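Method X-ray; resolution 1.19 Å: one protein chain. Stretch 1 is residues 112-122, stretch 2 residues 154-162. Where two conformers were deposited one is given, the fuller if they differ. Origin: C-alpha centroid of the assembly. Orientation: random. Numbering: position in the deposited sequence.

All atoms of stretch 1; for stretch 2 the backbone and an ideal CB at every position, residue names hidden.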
# COMPACT_ATOMS: atom_id res chain seq x y z
N THR A 112 22.54 30.49 -3.78
CA THR A 112 22.56 29.24 -3.02
C THR A 112 21.15 28.85 -2.64
O THR A 112 20.65 29.13 -1.53
CB THR A 112 23.37 29.34 -1.72
OG1 THR A 112 22.61 30.04 -0.75
CG2 THR A 112 24.73 29.99 -1.96
N LEU A 113 20.52 28.20 -3.61
CA LEU A 113 19.22 27.61 -3.46
C LEU A 113 19.33 26.20 -3.96
O LEU A 113 20.11 25.91 -4.88
CB LEU A 113 18.20 28.27 -4.37
CG LEU A 113 17.67 29.65 -4.10
CD1 LEU A 113 16.59 29.92 -5.14
CD2 LEU A 113 17.13 29.79 -2.69
N TYR A 114 18.46 25.35 -3.43
CA TYR A 114 18.33 23.98 -3.90
C TYR A 114 18.33 23.96 -5.44
O TYR A 114 17.65 24.78 -6.07
CB TYR A 114 17.03 23.40 -3.35
CG TYR A 114 16.76 22.02 -3.83
CD1 TYR A 114 17.55 20.96 -3.42
CD2 TYR A 114 15.72 21.77 -4.71
CE1 TYR A 114 17.31 19.68 -3.87
CE2 TYR A 114 15.48 20.49 -5.17
CZ TYR A 114 16.27 19.45 -4.75
OH TYR A 114 16.02 18.19 -5.22
N GLY A 115 19.10 23.06 -6.03
CA GLY A 115 19.38 23.13 -7.45
C GLY A 115 18.16 23.19 -8.35
O GLY A 115 18.10 23.98 -9.29
N CYS A 116 17.15 22.36 -8.07
CA CYS A 116 15.97 22.37 -8.92
C CYS A 116 15.18 23.66 -8.76
O CYS A 116 14.53 24.12 -9.70
CB CYS A 116 15.08 21.16 -8.67
SG CYS A 116 15.89 19.59 -9.00
N THR A 117 15.20 24.24 -7.55
CA THR A 117 14.57 25.54 -7.35
C THR A 117 15.31 26.62 -8.14
O THR A 117 14.68 27.46 -8.76
CB THR A 117 14.49 25.92 -5.87
OG1 THR A 117 13.89 24.82 -5.16
CG2 THR A 117 13.66 27.19 -5.68
N PHE A 118 16.64 26.58 -8.08
CA PHE A 118 17.42 27.51 -8.88
C PHE A 118 17.05 27.41 -10.36
O PHE A 118 16.87 28.43 -11.03
CB PHE A 118 18.92 27.30 -8.70
CG PHE A 118 19.74 28.28 -9.46
CD1 PHE A 118 20.00 29.54 -8.94
CD2 PHE A 118 20.18 27.99 -10.75
CE1 PHE A 118 20.73 30.48 -9.68
CE2 PHE A 118 20.89 28.92 -11.49
CZ PHE A 118 21.16 30.16 -10.94
N ALA A 119 16.92 26.19 -10.86
CA ALA A 119 16.55 25.98 -12.25
C ALA A 119 15.16 26.52 -12.57
O ALA A 119 14.95 27.17 -13.60
CB ALA A 119 16.65 24.51 -12.62
N LEU A 120 14.19 26.27 -11.68
CA LEU A 120 12.86 26.82 -11.83
C LEU A 120 12.90 28.35 -11.88
O LEU A 120 12.25 28.95 -12.73
CB LEU A 120 11.96 26.35 -10.67
CG LEU A 120 10.57 26.99 -10.58
CD1 LEU A 120 9.77 26.75 -11.85
CD2 LEU A 120 9.85 26.43 -9.37
N MET A 121 13.67 28.95 -10.99
CA MET A 121 13.80 30.42 -10.94
C MET A 121 14.50 30.97 -12.18
O MET A 121 13.99 31.89 -12.84
CB MET A 121 14.60 30.85 -9.70
CG MET A 121 13.92 30.61 -8.36
SD MET A 121 12.51 31.68 -8.05
CE MET A 121 12.29 31.33 -6.30
N ASN A 122 15.65 30.41 -12.49
CA ASN A 122 16.53 30.98 -13.52
C ASN A 122 16.09 30.68 -14.94
O ASN A 122 16.28 31.53 -15.83
CB ASN A 122 17.94 30.44 -13.30
CG ASN A 122 18.99 31.18 -14.11
OD1 ASN A 122 19.00 32.40 -14.15
ND2 ASN A 122 19.88 30.42 -14.72
N UNK A 154 10.17 37.34 -2.06
CA UNK A 154 11.52 37.14 -1.58
C UNK A 154 11.57 35.68 -1.13
O UNK A 154 10.81 35.30 -0.25
CB UNK A 154 11.89 38.11 -0.46
N UNK A 155 12.42 34.88 -1.77
CA UNK A 155 12.45 33.43 -1.56
C UNK A 155 13.76 33.08 -0.89
O UNK A 155 14.82 33.43 -1.40
CB UNK A 155 12.29 32.66 -2.87
N UNK A 156 13.68 32.40 0.26
CA UNK A 156 14.84 32.15 1.11
C UNK A 156 14.96 30.69 1.49
O UNK A 156 13.96 29.96 1.54
CB UNK A 156 14.77 33.01 2.38
N UNK A 157 16.17 30.28 1.85
CA UNK A 157 16.45 28.90 2.23
C UNK A 157 17.59 28.92 3.23
O UNK A 157 18.63 29.47 2.93
CB UNK A 157 16.79 28.04 1.01
N UNK A 158 17.40 28.35 4.43
CA UNK A 158 18.44 28.35 5.45
C UNK A 158 18.21 27.21 6.44
O UNK A 158 17.09 27.05 6.90
CB UNK A 158 18.48 29.69 6.18
N UNK A 159 19.23 26.43 6.78
CA UNK A 159 20.54 26.37 6.13
C UNK A 159 20.41 25.92 4.68
O UNK A 159 19.44 25.24 4.34
CB UNK A 159 21.47 25.43 6.89
N UNK A 160 21.37 26.30 3.84
CA UNK A 160 21.29 25.99 2.39
C UNK A 160 22.61 25.45 1.87
O UNK A 160 23.67 25.97 2.27
CB UNK A 160 20.90 27.23 1.59
N UNK A 161 22.53 24.47 0.95
CA UNK A 161 23.68 23.79 0.27
C UNK A 161 24.57 24.80 -0.42
O UNK A 161 24.06 25.85 -0.77
CB UNK A 161 23.19 22.77 -0.75
N UNK A 162 25.86 24.52 -0.66
CA UNK A 162 26.58 23.29 -0.28
C UNK A 162 27.44 23.42 1.00
O UNK A 162 28.08 22.45 1.45
CB UNK A 162 27.48 22.86 -1.44

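Position 154 has extended backbone angles, and nothing of stretch 1 lies within 5.5 Å of its ideal CB. Stretch 1 therefore sets no demand here beyond a strand's usual liking for beta-branched or aromatic residues. The residue is V154, a common strand former, and it makes no contact with stretch 1.

Position 155 is also extended, but its CA-to-CB bond points toward stretch 1, and the ideal CB sits 3.7 Å from M121 CE. Ahead lie the methyl groups of L113, T117 and M121, an apolar surface with the hydroxyl T117 OG1 beyond it. A leucine, methionine or phenylalanine could use the surface; a tyrosine could also reach toward polar company. The residue is Y155. M121 CE lies over one face of its ring, 4.0 Å from the centroid, in a CH-pi contact, and approaches Y155 CG to 3.5 Å. L113 CD2 meets the ring at its edge, 3.9 Å from Y155 CD1, while T117 CG2 packs obliquely, 3.8 Å from Y155 CE1. The hydroxyl then continues past the apolar patch: Y155 OH donates to water 3 at 2.7 Å, and T117 OG1 donates to the same water at 2.8 Å.

At 156 the strand's alternation turns CA-to-CB away, so stretch 1 leaves the choice open. It is L156.

Position 157 points toward stretch 1 again. Its ideal CB is 4.1 Å from L113 CD2, and farther on is the backbone N of Y114, just before the helix of stretch 1. Y114 is the N-cap, so its amide is not taken up by the helix's own i to i-4 bonding. A side chain with an acceptor on a sufficiently long arm would suit: glutamate or glutamine. The residue is E157, with chi1 and chi2 both t, an extended arm that carries the carboxylate to the amide. Y114 N donates to E157 OE1 at 2.9 Å with a nearly straight angle of 176°. The same oxygen accepts from water 3, the distance from E157 OE1 to the water O being 2.9 Å, so this water links the helix, 155 and 157.

At 158 CA-to-CB points sideways into space stretch 1 leaves empty, and many residues would do; T158 bonds elsewhere in the structure. Position 159 is out of reach, but the peptide bond before it is cis, which favours proline, and P159 is found.

Position 160 faces stretch 1 at close quarters: its ideal CB is already 3.7 Å from T112 O. A small side chain fits this approach comfortably, and A160 supplies just a methyl, with A160 CB 4.0 Å from T112 OG1.

Position 161 starts sideways, with nothing of stretch 1 within 5.5 Å of its ideal CB; a side chain of some length could bend toward the edge of the Y114 ring, and polar or apolar groups could lie there. It is N161, whose end comes nearer: N161 ND2 is 4.4 Å from Y114 CD1, near the ring plane. Its backbone also takes part, N161 O lying 3.7 Å from T112 CB.

Position 162 points sideways after another cis peptide, again favouring proline, and is P162.

Stretch 2 154-162: VYLETPANP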
# COMPACT_ATOMS: atom_id res chain seq x y z
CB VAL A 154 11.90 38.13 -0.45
CG1 VAL A 154 13.21 37.76 0.20
CG2 VAL A 154 11.96 39.54 -1.02
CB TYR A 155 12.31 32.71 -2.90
CG TYR A 155 12.20 31.21 -2.76
CD1 TYR A 155 13.32 30.44 -2.58
CD2 TYR A 155 10.97 30.58 -2.79
CE1 TYR A 155 13.23 29.06 -2.42
CE2 TYR A 155 10.86 29.20 -2.65
CZ TYR A 155 11.99 28.44 -2.46
OH TYR A 155 11.87 27.06 -2.34
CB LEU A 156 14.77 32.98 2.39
CG LEU A 156 14.54 34.49 2.19
CD1 LEU A 156 14.22 35.16 3.51
CD2 LEU A 156 15.73 35.14 1.53
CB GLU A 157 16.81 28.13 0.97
CG GLU A 157 16.89 26.63 1.11
CD GLU A 157 17.23 25.93 -0.19
OE1 GLU A 157 16.80 26.38 -1.32
OE2 GLU A 157 17.93 24.91 -0.10
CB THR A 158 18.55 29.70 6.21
OG1 THR A 158 19.60 29.64 7.18
CG2 THR A 158 17.25 30.12 6.86
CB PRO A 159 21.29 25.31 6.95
CG PRO A 159 20.54 25.18 8.23
CD PRO A 159 19.11 25.44 7.85
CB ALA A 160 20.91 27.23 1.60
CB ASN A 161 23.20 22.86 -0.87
CG ASN A 161 22.39 21.66 -0.41
OD1 ASN A 161 22.89 20.78 0.30
ND2 ASN A 161 21.14 21.56 -0.91
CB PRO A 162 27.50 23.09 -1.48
CG PRO A 162 27.85 24.49 -1.89
CD PRO A 162 26.65 25.34 -1.61
O HOH W 1 20.52 30.82 0.78
O HOH W 2 22.79 25.03 -3.62
O HOH W 3 14.21 25.69 -2.47
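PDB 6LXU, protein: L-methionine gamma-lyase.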